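Local coordinates for phenolic acid decarboxylase (Sedimentibacter hydroxybenzoicus, PDB 7AE5) that catalyses the reversible, non-oxidative decarboxylation of phenolic acids, vanillic acid among them, as an oxygen-sensitive UbiD-family enzyme that uses prenylated FMN and manganese, at the interface of chains A and B. Coordinates in Å, arbitrary orientation; residue numbers count along the deposited sequence, not the author numbering. Chains: chain A/B, Phenolic acid decarboxylase.

Contact 1: the interface of chains A and B. Residues chain A 135, 277-278, 280-283, 309-312; chain B 402, 455-459.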
ATOM      1  N   ASN A 135      25.029 -10.365  34.921  1.00 43.25           N
ATOM      2  CA  ASN A 135      23.673 -10.838  34.691  1.00 44.68           C
ATOM      3  C   ASN A 135      23.605 -12.333  34.969  1.00 45.21           C
ATOM      4  O   ASN A 135      24.577 -13.063  34.753  1.00 44.39           O
ATOM      5  CB  ASN A 135      23.206 -10.524  33.268  1.00 44.28           C
ATOM      6  CG  ASN A 135      22.632  -9.124  33.144  1.00 44.40           C
ATOM      7  OD1 ASN A 135      21.545  -8.841  33.648  1.00 46.27           O
ATOM      8  ND2 ASN A 135      23.367  -8.239  32.482  1.00 42.70           N
ATOM      9  N   GLY A 277      25.289 -10.159  28.118  1.00 44.61           N
ATOM     10  CA  GLY A 277      24.364  -9.152  27.644  1.00 42.61           C
ATOM     11  C   GLY A 277      24.951  -8.306  26.530  1.00 42.11           C
ATOM     12  O   GLY A 277      26.159  -8.091  26.442  1.00 43.08           O
ATOM     13  N   GLU A 278      24.068  -7.821  25.663  1.00 57.07           N
ATOM     14  CA  GLU A 278      24.433  -6.911  24.591  1.00 56.25           C
ATOM     15  C   GLU A 278      23.508  -5.701  24.644  1.00 54.33           C
ATOM     16  O   GLU A 278      22.470  -5.714  25.311  1.00 53.84           O
ATOM     17  CB  GLU A 278      24.375  -7.608  23.224  1.00 56.89           C
ATOM     18  CG  GLU A 278      25.367  -8.761  23.096  1.00 59.11           C
ATOM     19  CD  GLU A 278      25.157  -9.597  21.849  1.00 59.76           C
ATOM     20  OE1 GLU A 278      23.993  -9.748  21.420  1.00 59.05           O
ATOM     21  OE2 GLU A 278      26.157 -10.106  21.300  1.00 61.12           O
ATOM     22  N   PRO A 280      21.368  -4.316  22.581  1.00 36.84           N
ATOM     23  CA  PRO A 280      19.938  -4.438  22.245  1.00 36.76           C
ATOM     24  C   PRO A 280      19.067  -4.945  23.384  1.00 37.40           C
ATOM     25  O   PRO A 280      17.843  -5.007  23.216  1.00 37.76           O
ATOM     26  CB  PRO A 280      19.940  -5.424  21.071  1.00 37.52           C
ATOM     27  CG  PRO A 280      21.254  -5.225  20.444  1.00 37.44           C
ATOM     28  CD  PRO A 280      22.185  -5.058  21.603  1.00 37.67           C
ATOM     29  N   GLY A 281      19.644  -5.315  24.523  1.00 38.49           N
ATOM     30  CA  GLY A 281      18.872  -5.637  25.702  1.00 38.98           C
ATOM     31  C   GLY A 281      18.649  -7.107  25.978  1.00 40.45           C
ATOM     32  O   GLY A 281      17.847  -7.434  26.860  1.00 40.93           O
ATOM     33  N   SER A 282      19.329  -8.000  25.266  1.00 42.36           N
ATOM     34  CA  SER A 282      19.159  -9.432  25.456  1.00 44.06           C
ATOM     35  C   SER A 282      20.524 -10.109  25.507  1.00 45.03           C
ATOM     36  O   SER A 282      21.562  -9.489  25.266  1.00 44.47           O
ATOM     37  CB  SER A 282      18.295 -10.043  24.343  1.00 44.95           C
ATOM     38  OG  SER A 282      18.878  -9.839  23.069  1.00 44.65           O
ATOM     39  N   TYR A 283      20.509 -11.400  25.829  1.00 42.62           N
ATOM     40  CA  TYR A 283      21.738 -12.175  25.927  1.00 44.14           C
ATOM     41  C   TYR A 283      22.264 -12.545  24.549  1.00 45.16           C
ATOM     42  O   TYR A 283      21.495 -12.825  23.625  1.00 45.31           O
ATOM     43  CB  TYR A 283      21.511 -13.456  26.731  1.00 45.34           C
ATOM     44  CG  TYR A 283      21.409 -13.255  28.221  1.00 44.14           C
ATOM     45  CD1 TYR A 283      22.549 -13.170  29.010  1.00 44.13           C
ATOM     46  CD2 TYR A 283      20.170 -13.168  28.844  1.00 43.09           C
ATOM     47  CE1 TYR A 283      22.460 -12.991  30.377  1.00 43.07           C
ATOM     48  CE2 TYR A 283      20.070 -12.989  30.209  1.00 42.10           C
ATOM     49  CZ  TYR A 283      21.217 -12.900  30.971  1.00 42.10           C
ATOM     50  OH  TYR A 283      21.114 -12.725  32.333  1.00 41.29           O
ATOM     51  N   TYR A 309      27.224  -2.138  34.223  1.00 41.66           N
ATOM     52  CA  TYR A 309      26.038  -2.974  34.118  1.00 41.25           C
ATOM     53  C   TYR A 309      25.290  -2.638  32.836  1.00 40.51           C
ATOM     54  O   TYR A 309      25.159  -1.466  32.470  1.00 39.76           O
ATOM     55  CB  TYR A 309      25.096  -2.793  35.313  1.00 40.64           C
ATOM     56  CG  TYR A 309      23.769  -3.491  35.097  1.00 40.37           C
ATOM     57  CD1 TYR A 309      23.634  -4.853  35.329  1.00 41.15           C
ATOM     58  CD2 TYR A 309      22.659  -2.794  34.625  1.00 39.56           C
ATOM     59  CE1 TYR A 309      22.432  -5.500  35.115  1.00 41.15           C
ATOM     60  CE2 TYR A 309      21.453  -3.434  34.404  1.00 39.61           C
ATOM     61  CZ  TYR A 309      21.346  -4.788  34.652  1.00 40.42           C
ATOM     62  OH  TYR A 309      20.148  -5.436  34.440  1.00 40.69           O
ATOM     63  N   LEU A 310      24.789  -3.668  32.164  1.00 44.17           N
ATOM     64  CA  LEU A 310      23.916  -3.489  31.017  1.00 43.50           C
ATOM     65  C   LEU A 310      22.723  -4.423  31.149  1.00 43.65           C
ATOM     66  O   LEU A 310      22.863  -5.574  31.574  1.00 44.61           O
ATOM     67  CB  LEU A 310      24.655  -3.736  29.690  1.00 44.08           C
ATOM     68  CG  LEU A 310      24.864  -5.161  29.173  1.00 45.40           C
ATOM     69  CD1 LEU A 310      25.367  -5.109  27.740  1.00 45.81           C
ATOM     70  CD2 LEU A 310      25.835  -5.933  30.055  1.00 46.85           C
ATOM     71  N   GLY A 311      21.552  -3.908  30.807  1.00 38.09           N
ATOM     72  CA  GLY A 311      20.323  -4.691  30.825  1.00 38.51           C
ATOM     73  C   GLY A 311      19.369  -4.154  29.801  1.00 38.13           C
ATOM     74  O   GLY A 311      19.790  -3.713  28.723  1.00 37.70           O
ATOM     75  N   ILE A 312      18.079  -4.182  30.121  1.00 38.53           N
ATOM     76  CA  ILE A 312      17.104  -3.542  29.234  1.00 38.46           C
ATOM     77  C   ILE A 312      17.393  -2.045  29.181  1.00 37.56           C
ATOM     78  O   ILE A 312      17.525  -1.404  30.242  1.00 37.35           O
ATOM     79  CB  ILE A 312      15.672  -3.812  29.722  1.00 39.31           C
ATOM     80  CG1 ILE A 312      15.363  -5.308  29.659  1.00 40.28           C
ATOM     81  CG2 ILE A 312      14.663  -3.023  28.896  1.00 39.54           C
ATOM     82  CD1 ILE A 312      14.087  -5.694  30.375  1.00 40.93           C
TER
ATOM     83  N   TRP B 402      13.339   2.253  22.505  1.00 31.67           N
ATOM     84  CA  TRP B 402      13.965   0.936  22.464  1.00 32.23           C
ATOM     85  C   TRP B 402      13.007  -0.112  21.916  1.00 31.88           C
ATOM     86  O   TRP B 402      13.398  -0.953  21.098  1.00 32.74           O
ATOM     87  CB  TRP B 402      14.447   0.530  23.855  1.00 32.28           C
ATOM     88  CG  TRP B 402      14.874  -0.901  23.902  1.00 32.96           C
ATOM     89  CD1 TRP B 402      16.054  -1.416  23.455  1.00 34.26           C
ATOM     90  CD2 TRP B 402      14.111  -2.011  24.389  1.00 32.55           C
ATOM     91  NE1 TRP B 402      16.084  -2.774  23.654  1.00 34.68           N
ATOM     92  CE2 TRP B 402      14.901  -3.164  24.223  1.00 33.64           C
ATOM     93  CE3 TRP B 402      12.840  -2.140  24.956  1.00 31.57           C
ATOM     94  CZ2 TRP B 402      14.464  -4.430  24.601  1.00 33.74           C
ATOM     95  CZ3 TRP B 402      12.407  -3.401  25.334  1.00 31.72           C
ATOM     96  CH2 TRP B 402      13.217  -4.528  25.152  1.00 32.77           C
ATOM     97  N   THR B 455      14.652 -13.791  21.442  1.00 49.21           N
ATOM     98  CA  THR B 455      15.738 -13.389  22.318  1.00 49.98           C
ATOM     99  C   THR B 455      15.335 -13.599  23.770  1.00 51.97           C
ATOM    100  O   THR B 455      14.152 -13.550  24.118  1.00 52.60           O
ATOM    101  CB  THR B 455      16.114 -11.918  22.104  1.00 48.90           C
ATOM    102  OG1 THR B 455      14.975 -11.088  22.370  1.00 48.82           O
ATOM    103  CG2 THR B 455      16.586 -11.685  20.676  1.00 46.97           C
ATOM    104  N   GLN B 456      16.331 -13.842  24.616  1.00 40.04           N
ATOM    105  CA  GLN B 456      16.139 -13.868  26.060  1.00 41.70           C
ATOM    106  C   GLN B 456      16.566 -12.510  26.602  1.00 41.42           C
ATOM    107  O   GLN B 456      17.755 -12.178  26.594  1.00 40.98           O
ATOM    108  CB  GLN B 456      16.934 -14.995  26.713  1.00 42.84           C
ATOM    109  CG  GLN B 456      16.891 -14.950  28.233  1.00 44.07           C
ATOM    110  CD  GLN B 456      15.472 -14.970  28.771  1.00 44.73           C
ATOM    111  OE1 GLN B 456      14.704 -15.892  28.494  1.00 44.99           O
ATOM    112  NE2 GLN B 456      15.113 -13.947  29.538  1.00 44.89           N
ATOM    113  N   LEU B 457      15.595 -11.726  27.060  1.00 41.25           N
ATOM    114  CA  LEU B 457      15.886 -10.394  27.563  1.00 40.83           C
ATOM    115  C   LEU B 457      16.752 -10.461  28.816  1.00 41.47           C
ATOM    116  O   LEU B 457      16.838 -11.487  29.495  1.00 42.58           O
ATOM    117  CB  LEU B 457      14.594  -9.644  27.869  1.00 40.66           C
ATOM    118  CG  LEU B 457      13.772  -9.257  26.645  1.00 39.90           C
ATOM    119  CD1 LEU B 457      12.414  -8.771  27.083  1.00 38.25           C
ATOM    120  CD2 LEU B 457      14.495  -8.191  25.840  1.00 38.11           C
ATOM    121  N   LEU B 458      17.402  -9.337  29.115  1.00 40.70           N
ATOM    122  CA  LEU B 458      18.230  -9.210  30.312  1.00 41.02           C
ATOM    123  C   LEU B 458      17.341  -8.743  31.460  1.00 40.71           C
ATOM    124  O   LEU B 458      17.292  -7.564  31.817  1.00 39.44           O
ATOM    125  CB  LEU B 458      19.388  -8.250  30.063  1.00 40.17           C
ATOM    126  CG  LEU B 458      20.387  -8.644  28.974  1.00 39.98           C
ATOM    127  CD1 LEU B 458      21.177  -7.433  28.502  1.00 38.99           C
ATOM    128  CD2 LEU B 458      21.322  -9.724  29.478  1.00 40.87           C
ATOM    129  N   ASP B 459      16.611  -9.699  32.038  1.00 48.02           N
ATOM    130  CA  ASP B 459      15.741  -9.435  33.178  1.00 47.50           C
ATOM    131  C   ASP B 459      16.542  -8.787  34.302  1.00 47.02           C
ATOM    132  O   ASP B 459      17.728  -9.098  34.476  1.00 47.78           O
ATOM    133  CB  ASP B 459      15.077 -10.726  33.661  1.00 48.86           C
ATOM    134  CG  ASP B 459      14.202 -11.367  32.597  1.00 49.55           C
ATOM    135  OD1 ASP B 459      13.475 -10.627  31.902  1.00 48.46           O
ATOM    136  OD2 ASP B 459      14.239 -12.610  32.461  1.00 50.96           O
TER
HETATM  137  O   HOH W   1      20.384 -10.405  35.636  1.00 41.66           O
HETATM  138  O   HOH W   2      19.121 -13.993  23.813  1.00 43.41           O
HETATM  139  O   HOH W   3      17.388  -4.678  32.865  1.00 52.69           O
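In this UbiD-family decarboxylase the C-terminal tail of chain B lies along the active-site loop of chain A, with an antiparallel bridge pairing A:Ser282 and B:Leu457. Two backbone bonds frame the bridge: B:Leu458 N reaches A:Gly281 O at 3.0 Å in the carbonyl plane, on a lone pair, and A:Tyr283 N meets B:Gln456 O at 3.0 Å nearly along the C=O axis. B:Leu458 carries the packing. Its CG stands anti to the carbonyl carbon (chi1 -62°), and the two methyls part: CD2 sits over the centre of one A:Tyr283 ring face, 3.5 Å from CZ, while CD1 packs on the backbone of A:Gly281 and A:Gly311. The same B:Leu458 CD2 also packs on A:Gly277 CA at 3.6 Å, next to A:Glu278, the predicted proton donor. The leucine crosses the tyrosine obliquely and A:Asn135 at about a right angle. A:Leu310 O holds the A:Asn135 amide, taking a bond from ND2 at 2.9 Å in the amide plane; OD1 of A:Asn135 shares a water with B:Asp459 O. Another water joins A:Ile312 N to B:Leu458 O. At the far end B:Trp402, CG anti to its backbone N (chi1 170°), points its indole NE1 at A:Pro280 O, 2.9 Å away; the oxygen lies in the ring plane, but the N-H comes from above the carbonyl plane. B:Thr455 CB packs on A:Ser282 CB at 3.6 Å.

Contact 2: the interface of chains A and B. Residues chain A 459-464, 467-468; chain B 32, 35-36, 39-40, 43, 134, 309.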
ATOM      1  N   ASP A 459       5.362  31.771  18.971  1.00 66.68           N
ATOM      2  CA  ASP A 459       6.788  32.053  19.033  1.00 66.07           C
ATOM      3  C   ASP A 459       7.168  32.525  20.436  1.00 65.30           C
ATOM      4  O   ASP A 459       6.384  33.227  21.088  1.00 65.65           O
ATOM      5  CB  ASP A 459       7.170  33.108  17.994  1.00 66.79           C
ATOM      6  CG  ASP A 459       7.009  32.606  16.569  1.00 67.44           C
ATOM      7  OD1 ASP A 459       7.153  31.385  16.346  1.00 67.02           O
ATOM      8  OD2 ASP A 459       6.739  33.432  15.670  1.00 68.34           O
ATOM      9  N   PRO A 460       8.347  32.158  20.931  1.00 64.49           N
ATOM     10  CA  PRO A 460       8.720  32.496  22.311  1.00 63.69           C
ATOM     11  C   PRO A 460       8.829  33.997  22.501  1.00 64.06           C
ATOM     12  O   PRO A 460       9.262  34.720  21.590  1.00 64.47           O
ATOM     13  CB  PRO A 460      10.084  31.810  22.489  1.00 62.55           C
ATOM     14  CG  PRO A 460      10.599  31.615  21.098  1.00 62.80           C
ATOM     15  CD  PRO A 460       9.390  31.375  20.248  1.00 63.87           C
ATOM     16  N   PRO A 461       8.442  34.503  23.672  1.00 62.97           N
ATOM     17  CA  PRO A 461       8.468  35.952  23.901  1.00 63.49           C
ATOM     18  C   PRO A 461       9.879  36.518  23.843  1.00 64.59           C
ATOM     19  O   PRO A 461      10.876  35.803  23.958  1.00 63.57           O
ATOM     20  CB  PRO A 461       7.870  36.100  25.306  1.00 63.30           C
ATOM     21  CG  PRO A 461       7.079  34.849  25.521  1.00 62.90           C
ATOM     22  CD  PRO A 461       7.831  33.774  24.795  1.00 62.47           C
ATOM     23  N   ASP A 462       9.943  37.836  23.654  1.00 87.04           N
ATOM     24  CA  ASP A 462      11.212  38.552  23.662  1.00 89.14           C
ATOM     25  C   ASP A 462      11.969  38.293  24.958  1.00 88.53           C
ATOM     26  O   ASP A 462      11.396  38.351  26.049  1.00 88.04           O
ATOM     27  CB  ASP A 462      10.963  40.054  23.495  1.00 92.59           C
ATOM     28  CG  ASP A 462      11.196  40.535  22.077  1.00 94.56           C
ATOM     29  OD1 ASP A 462      10.839  39.804  21.129  1.00 93.05           O
ATOM     30  OD2 ASP A 462      11.730  41.654  21.915  1.00 97.81           O
ATOM     31  N   GLY A 463      13.261  38.000  24.830  1.00 65.45           N
ATOM     32  CA  GLY A 463      14.104  37.827  25.995  1.00 65.43           C
ATOM     33  C   GLY A 463      13.989  36.491  26.689  1.00 62.58           C
ATOM     34  O   GLY A 463      14.302  36.399  27.879  1.00 62.51           O
ATOM     35  N   THR A 464      13.548  35.447  25.985  1.00 67.87           N
ATOM     36  CA  THR A 464      13.466  34.129  26.608  1.00 65.58           C
ATOM     37  C   THR A 464      14.853  33.552  26.864  1.00 65.86           C
ATOM     38  O   THR A 464      15.089  32.931  27.908  1.00 65.18           O
ATOM     39  CB  THR A 464      12.642  33.180  25.736  1.00 63.77           C
ATOM     40  OG1 THR A 464      11.306  33.682  25.607  1.00 64.09           O
ATOM     41  CG2 THR A 464      12.604  31.792  26.354  1.00 62.65           C
ATOM     42  N   TRP A 467      16.212  35.218  29.910  1.00 66.85           N
ATOM     43  CA  TRP A 467      15.526  34.821  31.135  1.00 65.59           C
ATOM     44  C   TRP A 467      15.868  33.396  31.540  1.00 64.04           C
ATOM     45  O   TRP A 467      15.865  33.080  32.737  1.00 63.87           O
ATOM     46  CB  TRP A 467      14.017  34.985  30.976  1.00 64.45           C
ATOM     47  CG  TRP A 467      13.544  36.310  31.465  1.00 66.19           C
ATOM     48  CD1 TRP A 467      13.323  37.430  30.719  1.00 67.93           C
ATOM     49  CD2 TRP A 467      13.268  36.669  32.822  1.00 66.66           C
ATOM     50  NE1 TRP A 467      12.910  38.461  31.525  1.00 69.47           N
ATOM     51  CE2 TRP A 467      12.869  38.021  32.822  1.00 68.64           C
ATOM     52  CE3 TRP A 467      13.312  35.978  34.036  1.00 65.77           C
ATOM     53  CZ2 TRP A 467      12.515  38.695  33.989  1.00 69.63           C
ATOM     54  CZ3 TRP A 467      12.961  36.649  35.194  1.00 66.73           C
ATOM     55  CH2 TRP A 467      12.567  37.993  35.161  1.00 68.57           C
ATOM     56  N   GLU A 468      16.149  32.521  30.571  1.00 68.76           N
ATOM     57  CA  GLU A 468      16.714  31.220  30.905  1.00 68.00           C
ATOM     58  C   GLU A 468      17.973  31.390  31.742  1.00 69.90           C
ATOM     59  O   GLU A 468      18.137  30.737  32.776  1.00 69.75           O
ATOM     60  CB  GLU A 468      17.018  30.423  29.634  1.00 67.27           C
ATOM     61  CG  GLU A 468      15.792  29.868  28.931  1.00 65.17           C
ATOM     62  CD  GLU A 468      16.148  28.980  27.753  1.00 64.82           C
ATOM     63  OE1 GLU A 468      17.123  28.206  27.861  1.00 65.18           O
ATOM     64  OE2 GLU A 468      15.449  29.052  26.720  1.00 64.66           O
TER
ATOM     65  N   PRO B  32       7.941  42.181  28.174  1.00 83.54           N
ATOM     66  CA  PRO B  32       7.637  40.771  27.930  1.00 82.43           C
ATOM     67  C   PRO B  32       8.241  39.871  29.001  1.00 79.37           C
ATOM     68  O   PRO B  32       8.459  38.683  28.764  1.00 78.02           O
ATOM     69  CB  PRO B  32       8.293  40.528  26.580  1.00 83.74           C
ATOM     70  CG  PRO B  32       9.558  41.340  26.686  1.00 83.70           C
ATOM     71  CD  PRO B  32       9.198  42.572  27.509  1.00 84.04           C
ATOM     72  N   ALA B  35       6.018  36.764  30.686  1.00 64.14           N
ATOM     73  CA  ALA B  35       5.812  35.688  29.725  1.00 63.78           C
ATOM     74  C   ALA B  35       7.127  35.013  29.360  1.00 62.38           C
ATOM     75  O   ALA B  35       7.197  33.780  29.282  1.00 60.74           O
ATOM     76  CB  ALA B  35       5.123  36.224  28.473  1.00 66.65           C
ATOM     77  N   ALA B  36       8.180  35.802  29.132  1.00 61.24           N
ATOM     78  CA  ALA B  36       9.479  35.223  28.804  1.00 60.63           C
ATOM     79  C   ALA B  36       9.979  34.328  29.928  1.00 58.46           C
ATOM     80  O   ALA B  36      10.610  33.297  29.675  1.00 57.75           O
ATOM     81  CB  ALA B  36      10.495  36.327  28.509  1.00 62.32           C
ATOM     82  N   ARG B  39       8.029  31.009  29.617  1.00 46.56           N
ATOM     83  CA  ARG B  39       8.647  30.213  28.563  1.00 46.49           C
ATOM     84  C   ARG B  39      10.027  29.722  28.984  1.00 46.33           C
ATOM     85  O   ARG B  39      10.406  28.583  28.689  1.00 45.92           O
ATOM     86  CB  ARG B  39       8.729  31.034  27.274  1.00 48.38           C
ATOM     87  CG  ARG B  39       9.436  30.344  26.119  1.00 48.82           C
ATOM     88  CD  ARG B  39       8.576  29.273  25.478  1.00 47.78           C
ATOM     89  NE  ARG B  39       8.845  27.958  26.045  1.00 46.19           N
ATOM     90  CZ  ARG B  39       8.185  26.856  25.718  1.00 45.21           C
ATOM     91  NH1 ARG B  39       7.219  26.870  24.816  1.00 45.47           N
ATOM     92  NH2 ARG B  39       8.507  25.709  26.311  1.00 44.30           N
ATOM     93  N   ALA B  40      10.787  30.563  29.693  1.00 47.32           N
ATOM     94  CA  ALA B  40      12.130  30.172  30.110  1.00 47.70           C
ATOM     95  C   ALA B  40      12.090  29.094  31.185  1.00 46.40           C
ATOM     96  O   ALA B  40      12.913  28.170  31.173  1.00 46.71           O
ATOM     97  CB  ALA B  40      12.908  31.390  30.606  1.00 48.75           C
ATOM     98  N   ASN B  43      11.418  25.976  29.577  1.00 54.32           N
ATOM     99  CA  ASN B  43      12.551  25.551  28.764  1.00 55.77           C
ATOM    100  C   ASN B  43      13.664  24.898  29.573  1.00 56.13           C
ATOM    101  O   ASN B  43      14.590  24.343  28.973  1.00 56.96           O
ATOM    102  CB  ASN B  43      13.115  26.745  27.991  1.00 57.23           C
ATOM    103  CG  ASN B  43      12.261  27.119  26.797  1.00 57.42           C
ATOM    104  OD1 ASN B  43      11.208  26.526  26.562  1.00 56.19           O
ATOM    105  ND2 ASN B  43      12.708  28.110  26.036  1.00 59.09           N
ATOM    106  N   ILE B 134       0.313  37.674  27.504  1.00 58.29           N
ATOM    107  CA  ILE B 134       0.953  36.366  27.566  1.00 57.30           C
ATOM    108  C   ILE B 134       1.751  36.094  26.298  1.00 57.91           C
ATOM    109  O   ILE B 134       2.918  35.692  26.355  1.00 58.22           O
ATOM    110  CB  ILE B 134      -0.103  35.276  27.817  1.00 56.28           C
ATOM    111  CG1 ILE B 134      -0.846  35.562  29.122  1.00 55.82           C
ATOM    112  CG2 ILE B 134       0.550  33.904  27.849  1.00 55.62           C
ATOM    113  CD1 ILE B 134      -1.594  34.376  29.670  1.00 54.86           C
ATOM    114  N   TYR B 309       1.475  30.498  31.406  1.00 55.02           N
ATOM    115  CA  TYR B 309       1.981  30.721  30.060  1.00 55.94           C
ATOM    116  C   TYR B 309       1.833  29.445  29.243  1.00 55.08           C
ATOM    117  O   TYR B 309       2.113  28.347  29.734  1.00 53.60           O
ATOM    118  CB  TYR B 309       3.450  31.153  30.073  1.00 56.36           C
ATOM    119  CG  TYR B 309       4.060  31.167  28.688  1.00 57.14           C
ATOM    120  CD1 TYR B 309       3.853  32.239  27.830  1.00 58.69           C
ATOM    121  CD2 TYR B 309       4.821  30.097  28.229  1.00 56.28           C
ATOM    122  CE1 TYR B 309       4.396  32.253  26.559  1.00 59.50           C
ATOM    123  CE2 TYR B 309       5.365  30.102  26.958  1.00 57.10           C
ATOM    124  CZ  TYR B 309       5.151  31.183  26.127  1.00 58.78           C
ATOM    125  OH  TYR B 309       5.692  31.194  24.863  1.00 59.68           O
TER
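Here the C-terminal arm of one UbiD-family subunit packs on an N-terminal helix of its partner, a largely apolar seam ending in a polar bond. A:Glu468 carries that end. From CB its chain turns CG anti to the carbonyl carbon (chi1 -74°), 3.7 Å from the B:Ala40 CB methyl, and then runs extended (chi2 -175°). CD passes B:Asn43 CB at 3.8 Å, and the carboxylate OE2 accepts a nearly straight bond from the B:Asn43 amide ND2 at 3.0 Å. The two side chains cross at about a right angle with their flat groups 88° apart, so the N-H, directed in the amide plane, meets OE2 from above the carboxylate plane. Behind it B:Arg39, bent at chi2 and chi3, grips B:Asn43 OD1 side-on with NE and NH2, both bonds well bent at hydrogen; this would help fix the amide's rotation and may polarise its N-H toward the glutamate. An alanine in place of B:Asn43 would remove the amide, and would probably loosen both the A:Glu468 tip and the B:Arg39 guanidinium. Further along, A:Thr464 CG2 sits 3.5 Å from B:Arg39 CG, while its hydroxyl OG1 turns back to A:Pro461 O at 2.7 Å, bracing the turn. A:Pro461 meets B:Tyr309 tip to tip, CD 3.4 Å from the phenol OH, and lays CG beside B:Ala35 CB. The A:Asp462 carbonyl O approaches the B:Ala36 methyl. Chain A supplies the stretch 459-463 and the start of helix 464-475, chain B one side of helix 30-43, backed by B:Tyr309.

The centres of the C-alpha atoms of contact 1 and contact 2, in the copies given, are about 43 Å apart on one two-fold symmetric interface. B:Asp459 and A:Tyr309 in contact 1 return as A:Asp459 and B:Tyr309 in contact 2, so along a single tail contact 1 runs straight into the twin of contact 2. Contact 2 is centred about 42 Å from A:Glu278 because its surface belongs to chain B; its twin on chain A adjoins contact 1. Tails are exchanged reciprocally within the hexamer of this subunit, which the deposited assembly pairs with six other protein chains. The arm is likely to hold stretch 455-459 on the partner.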